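Local coordinates for Hydrogenase/urease maturation factor HypB (Helicobacter pylori, PDB 4LPS), which hydrolyses GTP at a low intrinsic rate and is required for nickel insertion during maturation of [NiFe] hydrogenase, as well as for urease maturation, at residues V179-D185 and I210-K216; S158-D163 and F190-Q196; M37-Y41 and I113-D118. All coordinates share one frame. Residue numbers count along the deposited sequence, not the author numbering.

Contact 1. Residues V179-D185 and I210-K216; sequences VIISKAD and IFLMSSK. With GDP (guanosine-5'-diphosphate), chain D.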
loop_
_atom_site.group_PDB
_atom_site.type_symbol
_atom_site.label_atom_id
_atom_site.label_comp_id
_atom_site.label_asym_id
_atom_site.label_seq_id
_atom_site.Cartn_x
_atom_site.Cartn_y
_atom_site.Cartn_z
ATOM N N VAL A 179 -5.163 -8.399 -1.743
ATOM C CA VAL A 179 -5.636 -8.151 -0.392
ATOM C C VAL A 179 -4.737 -8.885 0.588
ATOM O O VAL A 179 -4.412 -10.061 0.394
ATOM C CB VAL A 179 -7.108 -8.596 -0.198
ATOM C CG1 VAL A 179 -7.574 -8.316 1.227
ATOM C CG2 VAL A 179 -8.012 -7.892 -1.188
ATOM N N ILE A 180 -4.318 -8.183 1.632
ATOM C CA ILE A 180 -3.535 -8.795 2.693
ATOM C C ILE A 180 -4.362 -8.916 3.964
ATOM O O ILE A 180 -4.824 -7.911 4.504
ATOM C CB ILE A 180 -2.261 -7.980 2.994
ATOM C CG1 ILE A 180 -1.350 -7.938 1.764
ATOM C CG2 ILE A 180 -1.524 -8.552 4.196
ATOM C CD1 ILE A 180 -0.228 -6.932 1.884
ATOM N N ILE A 181 -4.549 -10.143 4.443
ATOM C CA ILE A 181 -5.117 -10.346 5.770
ATOM C C ILE A 181 -3.983 -10.230 6.777
ATOM O O ILE A 181 -3.197 -11.163 6.953
ATOM C CB ILE A 181 -5.820 -11.714 5.908
ATOM C CG1 ILE A 181 -6.949 -11.844 4.881
ATOM C CG2 ILE A 181 -6.373 -11.891 7.318
ATOM C CD1 ILE A 181 -7.657 -13.194 4.904
ATOM N N SER A 182 -3.894 -9.078 7.430
ATOM C CA SER A 182 -2.753 -8.788 8.287
ATOM C C SER A 182 -3.039 -9.190 9.727
ATOM O O SER A 182 -4.190 -9.449 10.087
ATOM C CB SER A 182 -2.375 -7.307 8.201
ATOM O OG SER A 182 -3.461 -6.465 8.529
ATOM N N LYS A 183 -1.980 -9.253 10.535
ATOM C CA LYS A 183 -2.055 -9.748 11.910
ATOM C C LYS A 183 -2.686 -11.140 11.947
ATOM O O LYS A 183 -3.537 -11.436 12.788
ATOM C CB LYS A 183 -2.832 -8.768 12.797
ATOM C CG LYS A 183 -2.423 -7.309 12.588
ATOM C CD LYS A 183 -3.066 -6.373 13.605
ATOM C CE LYS A 183 -2.690 -4.923 13.320
ATOM N NZ LYS A 183 -3.230 -3.972 14.339
ATOM N N ALA A 184 -2.246 -11.995 11.027
ATOM C CA ALA A 184 -2.799 -13.338 10.888
ATOM C C ALA A 184 -2.524 -14.220 12.109
ATOM O O ALA A 184 -3.173 -15.251 12.296
ATOM C CB ALA A 184 -2.249 -13.995 9.631
ATOM N N ASP A 185 -1.563 -13.812 12.934
ATOM C CA ASP A 185 -1.299 -14.482 14.204
ATOM C C ASP A 185 -2.491 -14.417 15.164
ATOM O O ASP A 185 -2.558 -15.179 16.130
ATOM C CB ASP A 185 -0.060 -13.880 14.871
ATOM C CG ASP A 185 -0.145 -12.371 14.997
ATOM O OD1 ASP A 185 -0.130 -11.681 13.955
ATOM O OD2 ASP A 185 -0.219 -11.869 16.141
ATOM N N ILE A 210 -5.162 -13.237 -2.287
ATOM C CA ILE A 210 -5.269 -12.918 -0.869
ATOM C C ILE A 210 -4.071 -13.488 -0.112
ATOM O O ILE A 210 -3.707 -14.652 -0.294
ATOM C CB ILE A 210 -6.584 -13.462 -0.257
ATOM C CG1 ILE A 210 -7.787 -12.991 -1.080
ATOM C CG2 ILE A 210 -6.731 -13.018 1.187
ATOM C CD1 ILE A 210 -9.128 -13.512 -0.578
ATOM N N PHE A 211 -3.461 -12.665 0.734
ATOM C CA PHE A 211 -2.288 -13.083 1.493
ATOM C C PHE A 211 -2.545 -13.063 2.993
ATOM O O PHE A 211 -3.051 -12.078 3.528
ATOM C CB PHE A 211 -1.095 -12.177 1.174
ATOM C CG PHE A 211 -0.604 -12.289 -0.240
ATOM C CD1 PHE A 211 -1.103 -11.454 -1.230
ATOM C CD2 PHE A 211 0.357 -13.229 -0.581
ATOM C CE1 PHE A 211 -0.655 -11.554 -2.531
ATOM C CE2 PHE A 211 0.812 -13.333 -1.883
ATOM C CZ PHE A 211 0.304 -12.494 -2.860
ATOM N N LEU A 212 -2.187 -14.153 3.664
ATOM C CA LEU A 212 -2.136 -14.174 5.119
ATOM C C LEU A 212 -0.772 -13.667 5.558
ATOM O O LEU A 212 0.257 -14.209 5.155
ATOM C CB LEU A 212 -2.389 -15.581 5.660
ATOM C CG LEU A 212 -3.841 -16.054 5.733
ATOM C CD1 LEU A 212 -3.901 -17.564 5.915
ATOM C CD2 LEU A 212 -4.573 -15.349 6.867
ATOM N N MET A 213 -0.759 -12.620 6.372
ATOM C CA MET A 213 0.495 -12.005 6.777
ATOM C C MET A 213 0.530 -11.749 8.273
ATOM O O MET A 213 -0.455 -11.313 8.863
ATOM C CB MET A 213 0.719 -10.694 6.017
ATOM C CG MET A 213 1.816 -9.815 6.609
ATOM S SD MET A 213 2.256 -8.393 5.595
ATOM C CE MET A 213 2.475 -9.180 4.001
ATOM N N SER A 214 1.678 -12.027 8.877
ATOM C CA SER A 214 1.921 -11.667 10.266
ATOM C C SER A 214 3.338 -11.130 10.417
ATOM O O SER A 214 4.270 -11.630 9.786
ATOM C CB SER A 214 1.694 -12.872 11.183
ATOM O OG SER A 214 2.031 -12.565 12.523
ATOM N N SER A 215 3.492 -10.099 11.241
ATOM C CA SER A 215 4.810 -9.571 11.567
ATOM C C SER A 215 5.656 -10.610 12.297
ATOM O O SER A 215 6.880 -10.491 12.371
ATOM C CB SER A 215 4.680 -8.304 12.413
ATOM O OG SER A 215 3.992 -8.572 13.620
ATOM N N LYS A 216 4.991 -11.628 12.834
ATOM C CA LYS A 216 5.658 -12.701 13.559
ATOM C C LYS A 216 6.008 -13.856 12.627
ATOM O O LYS A 216 6.562 -14.867 13.060
ATOM C CB LYS A 216 4.771 -13.193 14.701
ATOM C CG LYS A 216 4.421 -12.110 15.712
ATOM C CD LYS A 216 3.475 -12.629 16.783
ATOM C CE LYS A 216 3.321 -11.622 17.915
ATOM N NZ LYS A 216 2.017 -11.775 18.626
HETATM P PB GDP D . -0.620 1.195 10.597
HETATM O O1B GDP D . -1.225 2.281 11.451
HETATM O O2B GDP D . 0.624 1.696 9.909
HETATM O O3B GDP D . -1.596 0.756 9.534
HETATM O O3A GDP D . -0.276 -0.076 11.516
HETATM P PA GDP D . 0.936 -0.100 12.578
HETATM O O1A GDP D . 2.201 -0.567 11.907
HETATM O O2A GDP D . 1.133 1.237 13.245
HETATM O "O5'" GDP D . 0.448 -1.221 13.609
HETATM C "C5'" GDP D . -0.494 -0.906 14.632
HETATM C "C4'" GDP D . -0.345 -1.923 15.754
HETATM O "O4'" GDP D . -0.499 -3.243 15.231
HETATM C "C3'" GDP D . 1.045 -1.858 16.360
HETATM O "O3'" GDP D . 0.913 -2.017 17.775
HETATM C "C2'" GDP D . 1.776 -3.058 15.804
HETATM O "O2'" GDP D . 2.707 -3.566 16.759
HETATM C "C1'" GDP D . 0.639 -4.037 15.583
HETATM N N9 GDP D . 0.908 -5.004 14.495
HETATM C C8 GDP D . 1.338 -4.753 13.244
HETATM N N7 GDP D . 1.436 -5.905 12.535
HETATM C C5 GDP D . 1.050 -6.917 13.339
HETATM C C6 GDP D . 0.905 -8.389 13.235
HETATM O O6 GDP D . 1.184 -8.988 12.177
HETATM N N1 GDP D . 0.467 -9.060 14.308
HETATM C C2 GDP D . 0.160 -8.438 15.463
HETATM N N2 GDP D . -0.277 -9.173 16.513
HETATM N N3 GDP D . 0.266 -7.098 15.629
HETATM C C4 GDP D . 0.696 -6.309 14.623
HETATM O O HOH W 1 -0.031 -13.686 18.344
#
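Met213, Ile181 and Asp185 give up the most surface here, and each stands for one part of the contact. Ile181 belongs to the parallel ladder: Ile181 N donates to Phe211 O (2.6 Å). Ile181 O accepts from Met213 N (2.9 Å), while Ile181 CD1 lies 3.8 Å from Ile210 CG2 and Ile181 CG2 3.9 Å from Leu212 CD2. Met213 carries the pairing past the strand end, its O taking Ala184 N (2.9 Å) and its CB packing on Ile180 CG2 at 3.6 Å. Asp185 then reads guanine: OD1 accepts from GDP N1 and OD2 from GDP N2, both 2.7 Å, the signature of the NKxD-type motif of P-loop GTPases, here SKAD. Ser214 OG, in an ST turn, donates to Asp185 OD1 (2.7 Å), and Ser215 N holds GDP O6 (2.7 Å). Strand 210-212 is one edge of the seven-stranded sheet; strand 178-182 lies between it and strand 152-158. Helix 194-204 covers Val179, Ile181 and Ile210, while Met62 of helix 59-66 meets Ile180 and Met213.

Contact 2. Residues S158-D163 and F190-Q196; sequences SVPEGD and FNFRVSQ
Ser158 ends a strand with extended angles (-86/145) and starts a tight turn: its O accepts from Glu161 N at 3.0 Å, while its N and OG both donate to Glu161 OE2, at 3.0 and 2.9 Å. Val159 to Glu161 form a single 3-10 turn. Val159, chi1 t, sets CG2 over one face of the Phe192 ring, 4.0 Å from the centroid in a CH-pi contact, and CG1 3.8 Å from Phe190 CB and 3.6 Å from Phe192 CB. Pro160 CA lies over the face of the Phe190 ring (chi1 m), 3.8 Å from its centroid in a CH-pi contact, with Pro160 CB 3.6 Å from Phe190 CZ; the two CA atoms are 6.5 Å apart. Glu161 turns its CB away and also bonds Ser54 and Ser57. Gly162, at phi/psi 113/143, swings the chain back toward the partner. Asp163 (chi1 p) is the most covered residue, its CA 5.8 Å from that of Phe192. Its CB lies 3.7 Å from the Phe192 centroid, over the face opposite Val159. Asp163 OD2 accepts from Arg193 N (2.8 Å) and makes a salt bridge to Arg193 NH1 (3.2 Å). Across the gap, 190-193 is irregular, with Asn191 at 52/41; Arg193 is the N-cap residue of helix 194-204. The loop after strand 152-158 is thus joined to the start of that helix by a Phe192 ring (chi1 t) held in CH-pi contacts on both faces. Pro160, Glu161 and Phe190 line a second GDP pocket with Lys165 in this P-loop GTPase.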
loop_
_atom_site.group_PDB
_atom_site.type_symbol
_atom_site.label_atom_id
_atom_site.label_comp_id
_atom_site.label_asym_id
_atom_site.label_seq_id
_atom_site.Cartn_x
_atom_site.Cartn_y
_atom_site.Cartn_z
ATOM N N SER A 158 -7.002 -6.199 8.665
ATOM C CA SER A 158 -6.410 -6.836 9.830
ATOM C C SER A 158 -7.447 -7.698 10.526
ATOM O O SER A 158 -8.638 -7.378 10.521
ATOM C CB SER A 158 -5.827 -5.800 10.795
ATOM O OG SER A 158 -6.808 -5.288 11.672
ATOM N N VAL A 159 -6.987 -8.818 11.080
ATOM C CA VAL A 159 -7.861 -9.771 11.754
ATOM C C VAL A 159 -8.745 -9.119 12.829
ATOM O O VAL A 159 -9.945 -9.393 12.874
ATOM C CB VAL A 159 -7.039 -10.933 12.380
ATOM C CG1 VAL A 159 -7.843 -11.671 13.436
ATOM C CG2 VAL A 159 -6.589 -11.899 11.299
ATOM N N PRO A 160 -8.173 -8.252 13.692
ATOM C CA PRO A 160 -9.036 -7.647 14.715
ATOM C C PRO A 160 -10.177 -6.774 14.181
ATOM O O PRO A 160 -11.115 -6.522 14.938
ATOM C CB PRO A 160 -8.061 -6.796 15.538
ATOM C CG PRO A 160 -6.731 -7.430 15.325
ATOM C CD PRO A 160 -6.757 -7.889 13.905
ATOM N N GLU A 161 -10.102 -6.317 12.931
ATOM C CA GLU A 161 -11.164 -5.475 12.370
ATOM C C GLU A 161 -12.459 -6.247 12.129
ATOM O O GLU A 161 -13.543 -5.665 12.136
ATOM C CB GLU A 161 -10.714 -4.832 11.053
ATOM C CG GLU A 161 -9.554 -3.855 11.182
ATOM C CD GLU A 161 -9.001 -3.421 9.839
ATOM O OE1 GLU A 161 -9.800 -3.049 8.951
ATOM O OE2 GLU A 161 -7.764 -3.455 9.668
ATOM N N GLY A 162 -12.346 -7.555 11.922
ATOM C CA GLY A 162 -13.513 -8.380 11.653
ATOM C C GLY A 162 -13.508 -8.941 10.243
ATOM O O GLY A 162 -13.103 -8.259 9.299
ATOM N N ASP A 163 -13.968 -10.180 10.099
ATOM C CA ASP A 163 -13.930 -10.879 8.819
ATOM C C ASP A 163 -15.087 -10.483 7.900
ATOM O O ASP A 163 -15.258 -11.056 6.823
ATOM C CB ASP A 163 -13.911 -12.400 9.050
ATOM C CG ASP A 163 -15.109 -12.901 9.852
ATOM O OD1 ASP A 163 -16.170 -12.242 9.858
ATOM O OD2 ASP A 163 -14.985 -13.968 10.490
ATOM N N PHE A 190 -9.600 -14.188 17.825
ATOM C CA PHE A 190 -10.727 -13.402 17.328
ATOM C C PHE A 190 -11.803 -14.237 16.630
ATOM O O PHE A 190 -12.810 -13.689 16.172
ATOM C CB PHE A 190 -10.230 -12.310 16.376
ATOM C CG PHE A 190 -9.669 -11.105 17.076
ATOM C CD1 PHE A 190 -10.510 -10.084 17.493
ATOM C CD2 PHE A 190 -8.307 -10.991 17.320
ATOM C CE1 PHE A 190 -10.007 -8.971 18.139
ATOM C CE2 PHE A 190 -7.795 -9.879 17.965
ATOM C CZ PHE A 190 -8.647 -8.868 18.377
ATOM N N ASN A 191 -11.592 -15.551 16.554
ATOM C CA ASN A 191 -12.496 -16.446 15.834
ATOM C C ASN A 191 -12.732 -15.923 14.415
ATOM O O ASN A 191 -13.851 -15.951 13.894
ATOM C CB ASN A 191 -13.821 -16.605 16.589
ATOM C CG ASN A 191 -13.622 -17.000 18.047
ATOM O OD1 ASN A 191 -13.246 -18.132 18.356
ATOM N ND2 ASN A 191 -13.876 -16.058 18.952
ATOM N N PHE A 192 -11.655 -15.434 13.809
ATOM C CA PHE A 192 -11.689 -14.794 12.502
ATOM C C PHE A 192 -11.839 -15.860 11.428
ATOM O O PHE A 192 -11.122 -16.862 11.443
ATOM C CB PHE A 192 -10.404 -13.982 12.296
ATOM C CG PHE A 192 -10.367 -13.176 11.028
ATOM C CD1 PHE A 192 -9.925 -13.740 9.836
ATOM C CD2 PHE A 192 -10.723 -11.836 11.038
ATOM C CE1 PHE A 192 -9.872 -12.987 8.672
ATOM C CE2 PHE A 192 -10.667 -11.077 9.882
ATOM C CZ PHE A 192 -10.242 -11.654 8.697
ATOM N N ARG A 193 -12.772 -15.651 10.504
ATOM C CA ARG A 193 -13.006 -16.618 9.438
ATOM C C ARG A 193 -12.431 -16.148 8.106
ATOM O O ARG A 193 -13.033 -15.335 7.400
ATOM C CB ARG A 193 -14.506 -16.921 9.329
ATOM C CG ARG A 193 -14.997 -17.826 10.461
ATOM C CD ARG A 193 -16.494 -17.737 10.750
ATOM N NE ARG A 193 -17.321 -17.581 9.559
ATOM C CZ ARG A 193 -17.917 -16.442 9.219
ATOM N NH1 ARG A 193 -17.772 -15.364 9.979
ATOM N NH2 ARG A 193 -18.657 -16.381 8.122
ATOM N N VAL A 194 -11.237 -16.652 7.798
ATOM C CA VAL A 194 -10.574 -16.427 6.515
ATOM C C VAL A 194 -11.496 -16.792 5.352
ATOM O O VAL A 194 -11.474 -16.149 4.302
ATOM C CB VAL A 194 -9.257 -17.232 6.428
ATOM C CG1 VAL A 194 -8.647 -17.152 5.034
ATOM C CG2 VAL A 194 -8.264 -16.715 7.454
ATOM N N SER A 195 -12.313 -17.823 5.555
ATOM C CA SER A 195 -13.277 -18.257 4.552
ATOM C C SER A 195 -14.256 -17.145 4.177
ATOM O O SER A 195 -14.646 -17.024 3.019
ATOM C CB SER A 195 -14.051 -19.481 5.051
ATOM O OG SER A 195 -14.749 -19.199 6.251
ATOM N N GLN A 196 -14.648 -16.336 5.156
ATOM C CA GLN A 196 -15.583 -15.243 4.910
ATOM C C GLN A 196 -14.971 -14.196 3.980
ATOM O O GLN A 196 -15.608 -13.741 3.026
ATOM C CB GLN A 196 -16.000 -14.593 6.228
ATOM C CG GLN A 196 -17.164 -13.615 6.115
ATOM C CD GLN A 196 -18.443 -14.273 5.632
ATOM O OE1 GLN A 196 -18.934 -15.220 6.245
ATOM N NE2 GLN A 196 -18.992 -13.767 4.534
#

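Contact 3. Residues M37-Y41 and I113-D118; sequences MKERY and IEGAFD. With PO4 (phosphate ion), chain I.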
loop_
_atom_site.group_PDB
_atom_site.type_symbol
_atom_site.label_atom_id
_atom_site.label_comp_id
_atom_site.label_asym_id
_atom_site.label_seq_id
_atom_site.Cartn_x
_atom_site.Cartn_y
_atom_site.Cartn_z
ATOM N N MET A 37 1.741 11.812 -13.134
ATOM C CA MET A 37 2.673 11.262 -12.155
ATOM C C MET A 37 3.172 9.897 -12.603
ATOM O O MET A 37 4.326 9.545 -12.361
ATOM C CB MET A 37 2.030 11.157 -10.770
ATOM C CG MET A 37 1.871 12.489 -10.046
ATOM S SD MET A 37 3.417 13.420 -9.907
ATOM C CE MET A 37 4.451 12.225 -9.057
ATOM N N LYS A 38 2.289 9.121 -13.229
ATOM C CA LYS A 38 2.666 7.812 -13.755
ATOM C C LYS A 38 3.749 7.919 -14.830
ATOM O O LYS A 38 4.624 7.056 -14.918
ATOM C CB LYS A 38 1.447 7.076 -14.313
ATOM C CG LYS A 38 1.720 5.602 -14.597
ATOM C CD LYS A 38 0.470 4.846 -15.016
ATOM C CE LYS A 38 0.819 3.427 -15.437
ATOM N NZ LYS A 38 -0.366 2.683 -15.935
ATOM N N GLU A 39 3.682 8.965 -15.652
ATOM C CA GLU A 39 4.754 9.261 -16.598
ATOM C C GLU A 39 6.102 9.353 -15.891
ATOM O O GLU A 39 7.090 8.774 -16.337
ATOM C CB GLU A 39 4.480 10.569 -17.344
ATOM C CG GLU A 39 3.199 10.585 -18.159
ATOM C CD GLU A 39 2.958 11.925 -18.824
ATOM O OE1 GLU A 39 1.782 12.254 -19.082
ATOM O OE2 GLU A 39 3.942 12.653 -19.086
ATOM N N ARG A 40 6.133 10.093 -14.786
ATOM C CA ARG A 40 7.362 10.300 -14.029
ATOM C C ARG A 40 7.826 9.027 -13.329
ATOM O O ARG A 40 9.029 8.787 -13.218
ATOM C CB ARG A 40 7.174 11.423 -13.009
ATOM C CG ARG A 40 6.748 12.746 -13.634
ATOM C CD ARG A 40 6.865 13.899 -12.653
ATOM N NE ARG A 40 8.253 14.141 -12.267
ATOM C CZ ARG A 40 8.624 14.922 -11.259
ATOM N NH1 ARG A 40 9.909 15.084 -10.981
ATOM N NH2 ARG A 40 7.707 15.539 -10.528
ATOM N N TYR A 41 6.877 8.225 -12.849
ATOM C CA TYR A 41 7.208 6.953 -12.213
ATOM C C TYR A 41 7.991 6.064 -13.161
ATOM O O TYR A 41 9.012 5.482 -12.794
ATOM C CB TYR A 41 5.944 6.202 -11.773
ATOM C CG TYR A 41 5.074 6.890 -10.743
ATOM C CD1 TYR A 41 5.584 7.868 -9.905
ATOM C CD2 TYR A 41 3.742 6.532 -10.597
ATOM C CE1 TYR A 41 4.787 8.481 -8.958
ATOM C CE2 TYR A 41 2.939 7.136 -9.658
ATOM C CZ TYR A 41 3.464 8.109 -8.843
ATOM O OH TYR A 41 2.657 8.707 -7.906
ATOM N N ILE A 113 1.497 13.822 -4.127
ATOM C CA ILE A 113 2.652 12.952 -4.334
ATOM C C ILE A 113 3.821 13.713 -4.961
ATOM O O ILE A 113 4.984 13.408 -4.689
ATOM C CB ILE A 113 2.293 11.741 -5.224
ATOM C CG1 ILE A 113 0.989 11.091 -4.751
ATOM C CG2 ILE A 113 3.426 10.722 -5.233
ATOM C CD1 ILE A 113 1.070 10.500 -3.346
ATOM N N GLU A 114 3.504 14.706 -5.790
ATOM C CA GLU A 114 4.505 15.394 -6.602
ATOM C C GLU A 114 5.608 16.004 -5.747
ATOM O O GLU A 114 6.794 15.856 -6.050
ATOM C CB GLU A 114 3.851 16.490 -7.446
ATOM C CG GLU A 114 4.842 17.282 -8.285
ATOM C CD GLU A 114 4.182 18.347 -9.135
ATOM O OE1 GLU A 114 4.912 19.166 -9.739
ATOM O OE2 GLU A 114 2.934 18.367 -9.203
ATOM N N GLY A 115 5.204 16.698 -4.685
ATOM C CA GLY A 115 6.141 17.343 -3.783
ATOM C C GLY A 115 7.087 16.356 -3.130
ATOM O O GLY A 115 8.297 16.568 -3.106
ATOM N N ALA A 116 6.526 15.274 -2.598
ATOM C CA ALA A 116 7.318 14.230 -1.958
ATOM C C ALA A 116 8.230 13.543 -2.971
ATOM O O ALA A 116 9.380 13.223 -2.668
ATOM C CB ALA A 116 6.405 13.212 -1.286
ATOM N N PHE A 117 7.702 13.325 -4.172
ATOM C CA PHE A 117 8.450 12.724 -5.273
ATOM C C PHE A 117 9.685 13.554 -5.621
ATOM O O PHE A 117 10.780 13.014 -5.787
ATOM C CB PHE A 117 7.539 12.581 -6.496
ATOM C CG PHE A 117 8.130 11.777 -7.625
ATOM C CD1 PHE A 117 8.811 12.400 -8.660
ATOM C CD2 PHE A 117 7.968 10.400 -7.670
ATOM C CE1 PHE A 117 9.341 11.663 -9.706
ATOM C CE2 PHE A 117 8.494 9.657 -8.712
ATOM C CZ PHE A 117 9.180 10.291 -9.734
ATOM N N ASP A 118 9.498 14.864 -5.753
ATOM C CA ASP A 118 10.593 15.768 -6.086
ATOM C C ASP A 118 11.704 15.748 -5.034
ATOM O O ASP A 118 12.889 15.737 -5.375
ATOM C CB ASP A 118 10.067 17.192 -6.267
ATOM C CG ASP A 118 9.254 17.355 -7.534
ATOM O OD1 ASP A 118 9.277 16.435 -8.377
ATOM O OD2 ASP A 118 8.586 18.402 -7.689
HETATM P P PO4 I . 11.389 12.982 -13.804
HETATM O O1 PO4 I . 12.043 11.718 -14.301
HETATM O O2 PO4 I . 11.553 13.058 -12.309
HETATM O O3 PO4 I . 12.037 14.192 -14.430
HETATM O O4 PO4 I . 9.925 12.966 -14.161
#
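Two helices run nearly side by side at 22° in this P-loop GTPase, their axes 11.5 Å apart, with side chains filling the space between; the N-terminal helix 29-43 here meets helix 110-122. Arg40 has its donors well used. NH1 and NH2 both reach Asp118 OD1, at 3.0 and 2.8 Å, in a salt bridge; NE donates a hydrogen bond to phosphate O4 (2.8 Å) and NH1 also serves phosphate O2 (2.9 Å). That ion probably came from the crystallisation liquor, so the Asp118 link is the one intrinsic to the chain. Glu114 OE2 forms a salt bridge with Lys33 NZ of helix 29-43, and Tyr41 OH is hydrogen-bonded to Leu148 O. Beneath this polar rim lies an apolar layer, backed by Leu132 and Ile134 of strand 131-135. Phe117 is central to it: Tyr41 CD1 approaches Phe117 CE2 at 3.6 Å, and the Arg40 guanidinium lies with one face toward it, CZ 3.6 Å from Phe117 CD1. Over one face of the Phe117 ring sits Met37, with Met37 CE 4.0 Å from Phe117 CG.

In the fold
Along the chain contact 3 closes first; contacts 1 and 2 then interleave, in the order 158-163, 179-185, 190-196, 210-216. Contact 1 joins the two strands of the beta-alpha-beta unit 178-182, 194-204, 210-212, and contact 2 anchors the start of its helix to the loop after strand 152-158. Their centres are 11 Å apart and they touch: Ser182 O lies 3.0 Å from Val159 N, a probable hydrogen bond, and Ile181 CG2 packs 3.9 Å from Phe192 CE1. Contact 1 holds the guanine of GDP; contact 2 packs directly beside it. Contact 3 lies on the opposite side of the chain's centre, its centre about 29 Å from that of contact 1 and 36 Å from that of contact 2, joining helix 29-43 to helix 110-122.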